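Local coordinates for protein autoinducer 2 sensor kinase/phosphatase LuxQ (Vibrio cholerae, PDB 3C38) that senses autoinducer 2 through LuxP and switches between histidine kinase and phosphatase activity in a quorum-sensing phosphorelay, seen here through its periplasmic sensor domain, at residues A[134-140]-A[156-162]; A[120-126]-A[226-232]; A[53-57]-A[142-146]. One frame throughout, in Å; residues are numbered along the deposited sequence. Where two conformers were deposited one is given.

Interaction 1 (A[134-140]-A[156-162]); sequences VHILMRR and YVGIVLN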
loop_
_atom_site.group_PDB
_atom_site.type_symbol
_atom_site.label_atom_id
_atom_site.label_comp_id
_atom_site.label_asym_id
_atom_site.label_seq_id
_atom_site.Cartn_x
_atom_site.Cartn_y
_atom_site.Cartn_z
ATOM N N VAL A 134 8.891 5.835 -6.086
ATOM C CA VAL A 134 7.589 5.523 -5.524
ATOM C C VAL A 134 7.690 4.383 -4.505
ATOM O O VAL A 134 8.278 3.334 -4.793
ATOM C CB VAL A 134 6.616 5.114 -6.651
ATOM C CG1 VAL A 134 5.369 4.491 -6.074
ATOM C CG2 VAL A 134 6.267 6.337 -7.489
ATOM N N HIS A 135 7.132 4.597 -3.316
ATOM C CA HIS A 135 7.135 3.581 -2.261
ATOM C C HIS A 135 5.829 2.768 -2.327
ATOM O O HIS A 135 4.726 3.322 -2.351
ATOM C CB HIS A 135 7.323 4.258 -0.904
ATOM C CG HIS A 135 8.670 4.887 -0.742
ATOM N ND1 HIS A 135 9.735 4.229 -0.161
ATOM C CD2 HIS A 135 9.158 6.076 -1.176
ATOM C CE1 HIS A 135 10.817 4.983 -0.245
ATOM N NE2 HIS A 135 10.493 6.110 -0.857
ATOM N N ILE A 136 5.968 1.446 -2.367
ATOM C CA ILE A 136 4.824 0.560 -2.509
ATOM C C ILE A 136 4.827 -0.607 -1.544
ATOM O O ILE A 136 5.873 -1.184 -1.269
ATOM C CB ILE A 136 4.799 -0.045 -3.917
ATOM C CG1 ILE A 136 5.017 1.052 -4.952
ATOM C CG2 ILE A 136 3.488 -0.785 -4.151
ATOM C CD1 ILE A 136 5.164 0.525 -6.372
ATOM N N LEU A 137 3.649 -0.941 -1.020
ATOM C CA LEU A 137 3.503 -2.093 -0.134
ATOM C C LEU A 137 2.904 -3.147 -1.064
ATOM O O LEU A 137 1.828 -2.950 -1.635
ATOM C CB LEU A 137 2.542 -1.792 1.011
ATOM C CG LEU A 137 3.082 -0.850 2.092
ATOM C CD1 LEU A 137 1.949 -0.395 3.011
ATOM C CD2 LEU A 137 4.166 -1.574 2.887
ATOM N N MET A 138 3.624 -4.246 -1.262
ATOM C CA MET A 138 3.136 -5.281 -2.148
ATOM C C MET A 138 3.014 -6.620 -1.467
ATOM O O MET A 138 3.700 -6.898 -0.485
ATOM C CB MET A 138 4.044 -5.423 -3.361
ATOM C CG MET A 138 3.833 -4.366 -4.407
ATOM S SD MET A 138 4.581 -4.885 -5.934
ATOM C CE MET A 138 3.544 -6.232 -6.377
ATOM N N ARG A 139 2.131 -7.448 -2.008
ATOM C CA ARG A 139 1.907 -8.776 -1.465
ATOM C C ARG A 139 1.511 -9.724 -2.588
ATOM O O ARG A 139 0.774 -9.354 -3.505
ATOM C CB ARG A 139 0.826 -8.721 -0.384
ATOM C CG ARG A 139 0.658 -10.011 0.400
ATOM C CD ARG A 139 -0.223 -9.774 1.610
ATOM N NE ARG A 139 -0.439 -11.001 2.371
ATOM C CZ ARG A 139 -1.272 -11.967 1.999
ATOM N NH1 ARG A 139 -1.971 -11.843 0.876
ATOM N NH2 ARG A 139 -1.399 -13.051 2.752
ATOM N N ARG A 140 2.025 -10.949 -2.511
ATOM C CA ARG A 140 1.761 -11.976 -3.521
ATOM C C ARG A 140 0.869 -13.106 -2.984
ATOM O O ARG A 140 1.015 -13.541 -1.845
ATOM C CB ARG A 140 3.098 -12.576 -3.987
ATOM C CG ARG A 140 3.012 -13.430 -5.227
ATOM C CD ARG A 140 4.338 -14.131 -5.521
ATOM N NE ARG A 140 4.671 -15.095 -4.483
ATOM C CZ ARG A 140 5.468 -16.142 -4.661
ATOM N NH1 ARG A 140 6.022 -16.370 -5.845
ATOM N NH2 ARG A 140 5.701 -16.972 -3.649
ATOM N N TYR A 156 -0.484 -10.248 -7.643
ATOM C CA TYR A 156 0.244 -9.255 -6.877
ATOM C C TYR A 156 -0.661 -8.045 -6.714
ATOM O O TYR A 156 -1.297 -7.603 -7.673
ATOM C CB TYR A 156 1.520 -8.826 -7.621
ATOM C CG TYR A 156 2.635 -9.853 -7.677
ATOM C CD1 TYR A 156 2.563 -10.964 -8.520
ATOM C CD2 TYR A 156 3.778 -9.693 -6.901
ATOM C CE1 TYR A 156 3.624 -11.891 -8.582
ATOM C CE2 TYR A 156 4.825 -10.604 -6.951
ATOM C CZ TYR A 156 4.744 -11.693 -7.788
ATOM O OH TYR A 156 5.796 -12.575 -7.805
ATOM N N VAL A 157 -0.735 -7.528 -5.494
ATOM C CA VAL A 157 -1.529 -6.338 -5.219
ATOM C C VAL A 157 -0.602 -5.353 -4.530
ATOM O O VAL A 157 0.272 -5.742 -3.742
ATOM C CB VAL A 157 -2.740 -6.624 -4.277
ATOM C CG1 VAL A 157 -3.632 -7.702 -4.889
ATOM C CG2 VAL A 157 -2.257 -7.036 -2.898
ATOM N N GLY A 158 -0.780 -4.076 -4.830
ATOM C CA GLY A 158 0.068 -3.082 -4.205
ATOM C C GLY A 158 -0.680 -1.834 -3.790
ATOM O O GLY A 158 -1.741 -1.522 -4.348
ATOM N N ILE A 159 -0.125 -1.149 -2.792
ATOM C CA ILE A 159 -0.649 0.111 -2.277
ATOM C C ILE A 159 0.463 1.126 -2.473
ATOM O O ILE A 159 1.558 0.946 -1.941
ATOM C CB ILE A 159 -0.912 0.071 -0.769
ATOM C CG1 ILE A 159 -1.959 -0.975 -0.432
ATOM C CG2 ILE A 159 -1.419 1.414 -0.301
ATOM C CD1 ILE A 159 -2.077 -1.198 1.075
ATOM N N VAL A 160 0.201 2.185 -3.233
ATOM C CA VAL A 160 1.214 3.211 -3.445
ATOM C C VAL A 160 1.091 4.242 -2.332
ATOM O O VAL A 160 0.031 4.845 -2.147
ATOM C CB VAL A 160 1.039 3.924 -4.805
ATOM C CG1 VAL A 160 2.065 5.069 -4.919
ATOM C CG2 VAL A 160 1.213 2.929 -5.945
ATOM N N LEU A 161 2.179 4.441 -1.594
ATOM C CA LEU A 161 2.185 5.386 -0.483
ATOM C C LEU A 161 2.276 6.858 -0.900
ATOM O O LEU A 161 1.626 7.714 -0.298
ATOM C CB LEU A 161 3.322 5.041 0.481
ATOM C CG LEU A 161 3.212 3.611 1.025
ATOM C CD1 LEU A 161 4.373 3.314 1.944
ATOM C CD2 LEU A 161 1.887 3.429 1.777
ATOM N N ASN A 162 3.077 7.149 -1.921
ATOM C CA ASN A 162 3.235 8.523 -2.392
ATOM C C ASN A 162 1.877 9.118 -2.718
ATOM O O ASN A 162 1.100 8.529 -3.471
ATOM C CB ASN A 162 4.114 8.570 -3.656
ATOM C CG ASN A 162 5.497 7.980 -3.418
ATOM O OD1 ASN A 162 5.632 6.829 -2.979
ATOM N ND2 ASN A 162 6.529 8.769 -3.686
#
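This is a beta hairpin inside an antiparallel five-strand sheet, with 153-160 as its middle strand. The strand order 2-1-5-4-3 is that of a PAS-like (Cache) fold. The strands 134-140 and 156-160 run antiparallel at 154°, and their axes approach to 4.6 Å. The hydrogen-bonded pairs are Leu137 with Ile159 and Arg139 with Val157. Leu137 N gives to Ile159 O (3.0 Å), and Ile159 N gives to Leu137 O (2.9 Å).

Side chains alternate between two faces. Leu137, Arg139, Val157 and Ile159 point to the face that helix 22-47 lies on. Here Leu137 CB meets Ile159 CB at 4.3 Å, and Arg139 leads away to a salt bridge with Asp45 and a hydrogen bond with Gln44.

Ile136, Met138, Arg140, Tyr156 and Val160 occupy the other face. Gly158 is its hollow. Two neighbours lean over it: Ile136 CG2 and Met138 CG lie 4.1 and 4.0 Å from Gly158 CA. A CB on Gly158 would come within 3.1 Å of Ile136 CG2, so the dip has little room for a side chain. Met138 bends past the dip and sets its CE against the edge of the next bump, 3.5 Å from Tyr156 CD2. Arg140 lays CG over the Tyr156 ring face, 3.7 Å from the centroid, a CH-pi contact. Phe85 also stacks on this ring. At the far end Val134 CG1 fits against Val160 CG1 at 3.5 Å.

Leu161 N still gives to His135 O at 2.9 Å; then the side chain of Asn162 takes over: its OD1 accepts from His135 N at 2.7 Å.

Interaction 2 (A[120-126]-A[226-232]); sequences GNWHLVQ and ESVPTYL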
loop_
_atom_site.group_PDB
_atom_site.type_symbol
_atom_site.label_atom_id
_atom_site.label_comp_id
_atom_site.label_asym_id
_atom_site.label_seq_id
_atom_site.Cartn_x
_atom_site.Cartn_y
_atom_site.Cartn_z
ATOM N N GLY A 120 2.159 -14.485 1.236
ATOM C CA GLY A 120 1.604 -14.266 2.561
ATOM C C GLY A 120 2.245 -13.185 3.410
ATOM O O GLY A 120 1.923 -13.062 4.595
ATOM N N ASN A 121 3.153 -12.407 2.822
ATOM C CA ASN A 121 3.816 -11.323 3.547
ATOM C C ASN A 121 3.894 -10.047 2.724
ATOM O O ASN A 121 4.218 -10.073 1.538
ATOM C CB ASN A 121 5.232 -11.719 3.972
ATOM C CG ASN A 121 5.247 -12.690 5.141
ATOM O OD1 ASN A 121 6.060 -12.555 6.055
ATOM N ND2 ASN A 121 4.357 -13.679 5.113
ATOM N N TRP A 122 3.579 -8.932 3.367
ATOM C CA TRP A 122 3.631 -7.633 2.718
ATOM C C TRP A 122 5.100 -7.254 2.562
ATOM O O TRP A 122 5.917 -7.559 3.434
ATOM C CB TRP A 122 2.915 -6.588 3.573
ATOM C CG TRP A 122 1.428 -6.639 3.463
ATOM C CD1 TRP A 122 0.554 -7.189 4.351
ATOM C CD2 TRP A 122 0.642 -6.131 2.381
ATOM N NE1 TRP A 122 -0.736 -7.057 3.885
ATOM C CE2 TRP A 122 -0.710 -6.411 2.677
ATOM C CE3 TRP A 122 0.950 -5.468 1.182
ATOM C CZ2 TRP A 122 -1.758 -6.047 1.822
ATOM C CZ3 TRP A 122 -0.085 -5.105 0.333
ATOM C CH2 TRP A 122 -1.429 -5.398 0.657
ATOM N N HIS A 123 5.433 -6.606 1.451
ATOM C CA HIS A 123 6.803 -6.185 1.191
ATOM C C HIS A 123 6.842 -4.695 0.891
ATOM O O HIS A 123 6.111 -4.211 0.023
ATOM C CB HIS A 123 7.381 -6.933 -0.014
ATOM C CG HIS A 123 7.691 -8.371 0.252
ATOM N ND1 HIS A 123 8.906 -8.792 0.754
ATOM C CD2 HIS A 123 6.942 -9.488 0.094
ATOM C CE1 HIS A 123 8.890 -10.106 0.890
ATOM N NE2 HIS A 123 7.711 -10.553 0.496
ATOM N N LEU A 124 7.694 -3.973 1.616
ATOM C CA LEU A 124 7.863 -2.545 1.404
ATOM C C LEU A 124 8.954 -2.429 0.352
ATOM O O LEU A 124 10.114 -2.744 0.612
ATOM C CB LEU A 124 8.290 -1.857 2.701
ATOM C CG LEU A 124 8.692 -0.384 2.565
ATOM C CD1 LEU A 124 7.550 0.404 1.933
ATOM C CD2 LEU A 124 9.055 0.178 3.939
ATOM N N VAL A 125 8.572 -2.010 -0.846
ATOM C CA VAL A 125 9.512 -1.876 -1.948
ATOM C C VAL A 125 9.381 -0.495 -2.590
ATOM O O VAL A 125 8.372 0.183 -2.423
ATOM C CB VAL A 125 9.260 -2.942 -3.000
ATOM C CG1 VAL A 125 9.332 -4.317 -2.361
ATOM C CG2 VAL A 125 7.907 -2.719 -3.633
ATOM N N GLN A 126 10.410 -0.083 -3.320
ATOM C CA GLN A 126 10.421 1.229 -3.956
ATOM C C GLN A 126 10.781 1.049 -5.414
ATOM O O GLN A 126 11.657 0.261 -5.734
ATOM C CB GLN A 126 11.477 2.127 -3.306
ATOM C CG GLN A 126 11.533 2.072 -1.785
ATOM C CD GLN A 126 11.802 0.676 -1.230
ATOM O OE1 GLN A 126 12.941 0.230 -1.112
ATOM N NE2 GLN A 126 10.744 -0.010 -0.882
ATOM N N GLU A 226 4.462 -6.436 8.764
ATOM C CA GLU A 226 4.654 -7.848 9.104
ATOM C C GLU A 226 5.536 -7.894 10.352
ATOM O O GLU A 226 6.507 -8.642 10.409
ATOM C CB GLU A 226 5.356 -8.605 7.962
ATOM C CG GLU A 226 4.594 -8.680 6.631
ATOM C CD GLU A 226 3.283 -9.448 6.727
ATOM O OE1 GLU A 226 2.966 -9.990 7.811
ATOM O OE2 GLU A 226 2.565 -9.510 5.715
ATOM N N SER A 227 5.198 -7.068 11.339
ATOM C CA SER A 227 5.946 -6.984 12.593
ATOM C C SER A 227 7.432 -6.686 12.400
ATOM O O SER A 227 8.228 -6.885 13.309
ATOM C CB SER A 227 5.780 -8.278 13.392
ATOM O OG SER A 227 4.439 -8.440 13.828
ATOM N N VAL A 228 7.799 -6.203 11.218
ATOM C CA VAL A 228 9.192 -5.873 10.911
ATOM C C VAL A 228 9.379 -4.354 10.799
ATOM O O VAL A 228 8.605 -3.674 10.126
ATOM C CB VAL A 228 9.631 -6.524 9.580
ATOM C CG1 VAL A 228 11.099 -6.220 9.305
ATOM C CG2 VAL A 228 9.386 -8.031 9.635
ATOM N N PRO A 229 10.428 -3.808 11.439
ATOM C CA PRO A 229 10.703 -2.365 11.413
ATOM C C PRO A 229 10.937 -1.826 10.013
ATOM O O PRO A 229 11.616 -2.459 9.215
ATOM C CB PRO A 229 11.961 -2.226 12.281
ATOM C CG PRO A 229 11.928 -3.453 13.167
ATOM C CD PRO A 229 11.467 -4.521 12.206
ATOM N N THR A 230 10.372 -0.661 9.714
ATOM C CA THR A 230 10.565 -0.049 8.408
ATOM C C THR A 230 11.010 1.394 8.598
ATOM O O THR A 230 11.059 1.889 9.726
ATOM C CB THR A 230 9.272 -0.017 7.588
ATOM O OG1 THR A 230 8.409 1.012 8.107
ATOM C CG2 THR A 230 8.578 -1.370 7.647
ATOM N N TYR A 231 11.311 2.060 7.484
ATOM C CA TYR A 231 11.739 3.453 7.486
ATOM C C TYR A 231 10.553 4.420 7.278
ATOM O O TYR A 231 10.742 5.629 7.147
ATOM C CB TYR A 231 12.780 3.654 6.390
ATOM C CG TYR A 231 12.291 3.278 5.006
ATOM C CD1 TYR A 231 11.382 4.081 4.321
ATOM C CD2 TYR A 231 12.736 2.110 4.380
ATOM C CE1 TYR A 231 10.924 3.729 3.046
ATOM C CE2 TYR A 231 12.286 1.746 3.106
ATOM C CZ TYR A 231 11.383 2.559 2.444
ATOM O OH TYR A 231 10.936 2.209 1.183
ATOM N N LEU A 232 9.336 3.881 7.227
ATOM C CA LEU A 232 8.140 4.702 7.054
ATOM C C LEU A 232 7.830 5.358 8.396
ATOM O O LEU A 232 7.515 4.667 9.364
ATOM C CB LEU A 232 6.955 3.837 6.636
ATOM C CG LEU A 232 7.089 3.051 5.330
ATOM C CD1 LEU A 232 5.874 2.119 5.184
ATOM C CD2 LEU A 232 7.207 4.007 4.135
#
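Glu226 opens the segment at a tight turn, with a positive phi of 61°. Its side chain reaches across to 120-126. OE2 accepts a hydrogen bond from Trp122 N at 2.6 Å, with an angle of 161°. OE2 also lies 3.1 Å from Asn121 CA.

The chain then swings away: Ser227, Val228 and Pro229 are out of reach. It returns at Thr230, whose CB packs at 3.7 Å on Leu124 CD2. Thr230 OG1 accepts from Leu232 N at 3.1 Å, which makes an ST turn. It also bonds to Leu223 O in the neighbouring strand 216-225.

The chain turns a corner at Tyr231. This ring lies over the same methyl of Leu124, with CD2 3.9 Å from its centroid, a CH-pi contact. Tyr231 OH bonds to His135 in the strand beside 120-126. Leu232 closes the pocket, with CG 3.7 Å from Leu124 CD2.

Strand 123-127 edges the five-strand sheet, and 228-239 belongs to the four-strand sheet. The contact thus joins the two tandem PAS-like halves of the periplasmic domain. Its chemistry, one charged acceptor on a backbone NH and one leucine methyl among carbon atoms of Thr230, Tyr231 and Leu232, implies side-chain docking and not continuous sheet pairing.

Interaction 3 (A[53-57]-A[142-146]); sequences LINAL and SLIEA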
loop_
_atom_site.group_PDB
_atom_site.type_symbol
_atom_site.label_atom_id
_atom_site.label_comp_id
_atom_site.label_asym_id
_atom_site.label_seq_id
_atom_site.Cartn_x
_atom_site.Cartn_y
_atom_site.Cartn_z
ATOM N N LEU A 53 -11.699 -16.366 -11.370
ATOM C CA LEU A 53 -10.378 -15.816 -11.628
ATOM C C LEU A 53 -9.487 -16.874 -12.257
ATOM O O LEU A 53 -8.895 -16.650 -13.310
ATOM C CB LEU A 53 -9.732 -15.318 -10.332
ATOM C CG LEU A 53 -8.253 -14.920 -10.452
ATOM C CD1 LEU A 53 -8.091 -13.836 -11.501
ATOM C CD2 LEU A 53 -7.732 -14.440 -9.107
ATOM N N ILE A 54 -9.401 -18.031 -11.611
ATOM C CA ILE A 54 -8.557 -19.108 -12.104
ATOM C C ILE A 54 -8.855 -19.522 -13.541
ATOM O O ILE A 54 -7.930 -19.690 -14.339
ATOM C CB ILE A 54 -8.648 -20.354 -11.205
ATOM C CG1 ILE A 54 -8.172 -20.017 -9.793
ATOM C CG2 ILE A 54 -7.775 -21.459 -11.766
ATOM C CD1 ILE A 54 -6.706 -19.638 -9.712
ATOM N N ASN A 55 -10.127 -19.685 -13.892
ATOM C CA ASN A 55 -10.429 -20.095 -15.259
ATOM C C ASN A 55 -10.261 -18.936 -16.238
ATOM O O ASN A 55 -9.707 -19.113 -17.327
ATOM C CB ASN A 55 -11.839 -20.719 -15.358
ATOM C CG ASN A 55 -12.938 -19.698 -15.641
ATOM O OD1 ASN A 55 -12.909 -18.991 -16.653
ATOM N ND2 ASN A 55 -13.927 -19.634 -14.755
ATOM N N ALA A 56 -10.721 -17.748 -15.855
ATOM C CA ALA A 56 -10.583 -16.587 -16.726
ATOM C C ALA A 56 -9.111 -16.468 -17.079
ATOM O O ALA A 56 -8.750 -16.067 -18.188
ATOM C CB ALA A 56 -11.055 -15.327 -16.010
ATOM N N LEU A 57 -8.267 -16.842 -16.122
ATOM C CA LEU A 57 -6.825 -16.790 -16.289
ATOM C C LEU A 57 -6.315 -17.881 -17.215
ATOM O O LEU A 57 -5.764 -17.584 -18.269
ATOM C CB LEU A 57 -6.124 -16.920 -14.935
ATOM C CG LEU A 57 -4.595 -16.879 -14.983
ATOM C CD1 LEU A 57 -4.119 -15.500 -15.423
ATOM C CD2 LEU A 57 -4.040 -17.217 -13.620
ATOM N N SER A 142 -0.614 -16.958 -4.192
ATOM C CA SER A 142 -0.619 -18.055 -5.159
ATOM C C SER A 142 -1.977 -18.272 -5.808
ATOM O O SER A 142 -3.009 -18.191 -5.150
ATOM C CB SER A 142 -0.180 -19.344 -4.466
ATOM O OG SER A 142 0.971 -19.119 -3.659
ATOM N N LEU A 143 -1.971 -18.538 -7.109
ATOM C CA LEU A 143 -3.202 -18.800 -7.853
ATOM C C LEU A 143 -3.163 -20.273 -8.233
ATOM O O LEU A 143 -2.513 -20.658 -9.206
ATOM C CB LEU A 143 -3.271 -17.943 -9.120
ATOM C CG LEU A 143 -3.427 -16.440 -8.908
ATOM C CD1 LEU A 143 -3.308 -15.713 -10.235
ATOM C CD2 LEU A 143 -4.777 -16.155 -8.261
ATOM N N ILE A 144 -3.848 -21.095 -7.447
ATOM C CA ILE A 144 -3.884 -22.530 -7.682
ATOM C C ILE A 144 -5.165 -22.932 -8.401
ATOM O O ILE A 144 -6.118 -22.157 -8.469
ATOM C CB ILE A 144 -3.733 -23.272 -6.348
ATOM C CG1 ILE A 144 -2.372 -22.906 -5.749
ATOM C CG2 ILE A 144 -3.838 -24.775 -6.552
ATOM C CD1 ILE A 144 -2.197 -23.262 -4.294
ATOM N N GLU A 145 -5.197 -24.136 -8.952
ATOM C CA GLU A 145 -6.384 -24.548 -9.678
ATOM C C GLU A 145 -7.121 -25.728 -9.057
ATOM O O GLU A 145 -6.521 -26.567 -8.380
ATOM C CB GLU A 145 -6.013 -24.861 -11.122
ATOM C CG GLU A 145 -7.101 -24.506 -12.099
ATOM C CD GLU A 145 -7.490 -25.666 -12.965
ATOM O OE1 GLU A 145 -6.780 -26.695 -12.929
ATOM O OE2 GLU A 145 -8.500 -25.547 -13.689
ATOM N N ALA A 146 -8.427 -25.775 -9.302
ATOM C CA ALA A 146 -9.301 -26.821 -8.779
ATOM C C ALA A 146 -8.638 -28.181 -8.561
ATOM O O ALA A 146 -8.285 -28.880 -9.516
ATOM C CB ALA A 146 -10.517 -26.973 -9.688
#
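Helix 51-58 meets the end of strand 134-143 here; the centre of the contact lies about 24 Å from the centre of the chain. The contact is small: 259 Å² is buried between the two segments.

Apolar contacts carry it. Leu143 is the strand's contribution, with its CA-to-CB bond toward the helix. Three helix residues meet it: Leu53, Ile54 and Leu57. Leu53 CD2 lies 3.5 Å from Leu143 CD2. Leu57 CD2 lies 3.8 Å from Leu143 CD1. Ile54 CD1 lies 3.9 Å from Leu143 CB. Leu53 and Leu57 are one turn of helix apart, so their side chains leave the same side of it. Ile54 sits beside them and gives up the largest area of the helix segment, 85 Å².

Past Leu143 the strand ends, and the chain runs on past Ile54 as Ile144 and Glu145. The model is too tight there for its distances to carry weight. Ile144 itself directs its CA-to-CB bond away from the helix.

Polar bonding between the two segments is absent. The backbone of Leu143 is paired within its own hairpin, with Val152 and Gly153. Leu53 and Leu57 also touch Ile86 of strand 83-88. They reach helix 65-74 as well, Leu53 at Phe68 and Phe69, and Leu57 at Leu65.

The arrangement is helix-on-sheet packing: a short helix laid by its leucine and isoleucine side against one end of an antiparallel sheet, in the PAS-like fold of Cache-family sensor domains.

All three contacts reach the same five-strand sheet, and interactions 1 and 3 share strand 134-143. Interaction 1 is its buried core, held by regular backbone hydrogen bonds and side chains on both faces. Interaction 3 is buried too but lies at the far end of that strand, about 22 Å between centres of the contacts, and is purely apolar. Interaction 2 is partly exposed, at the sheet's edge strand, and mixes one hydrogen bond to a carboxylate with CH-pi and apolar contacts to the other sheet. Interactions 1 and 2 touch: Met138 O lies 2.6 Å from His123 N, and His135 ND1 lies 2.7 Å from Tyr231 OH. Interactions 2 and 3 do not touch.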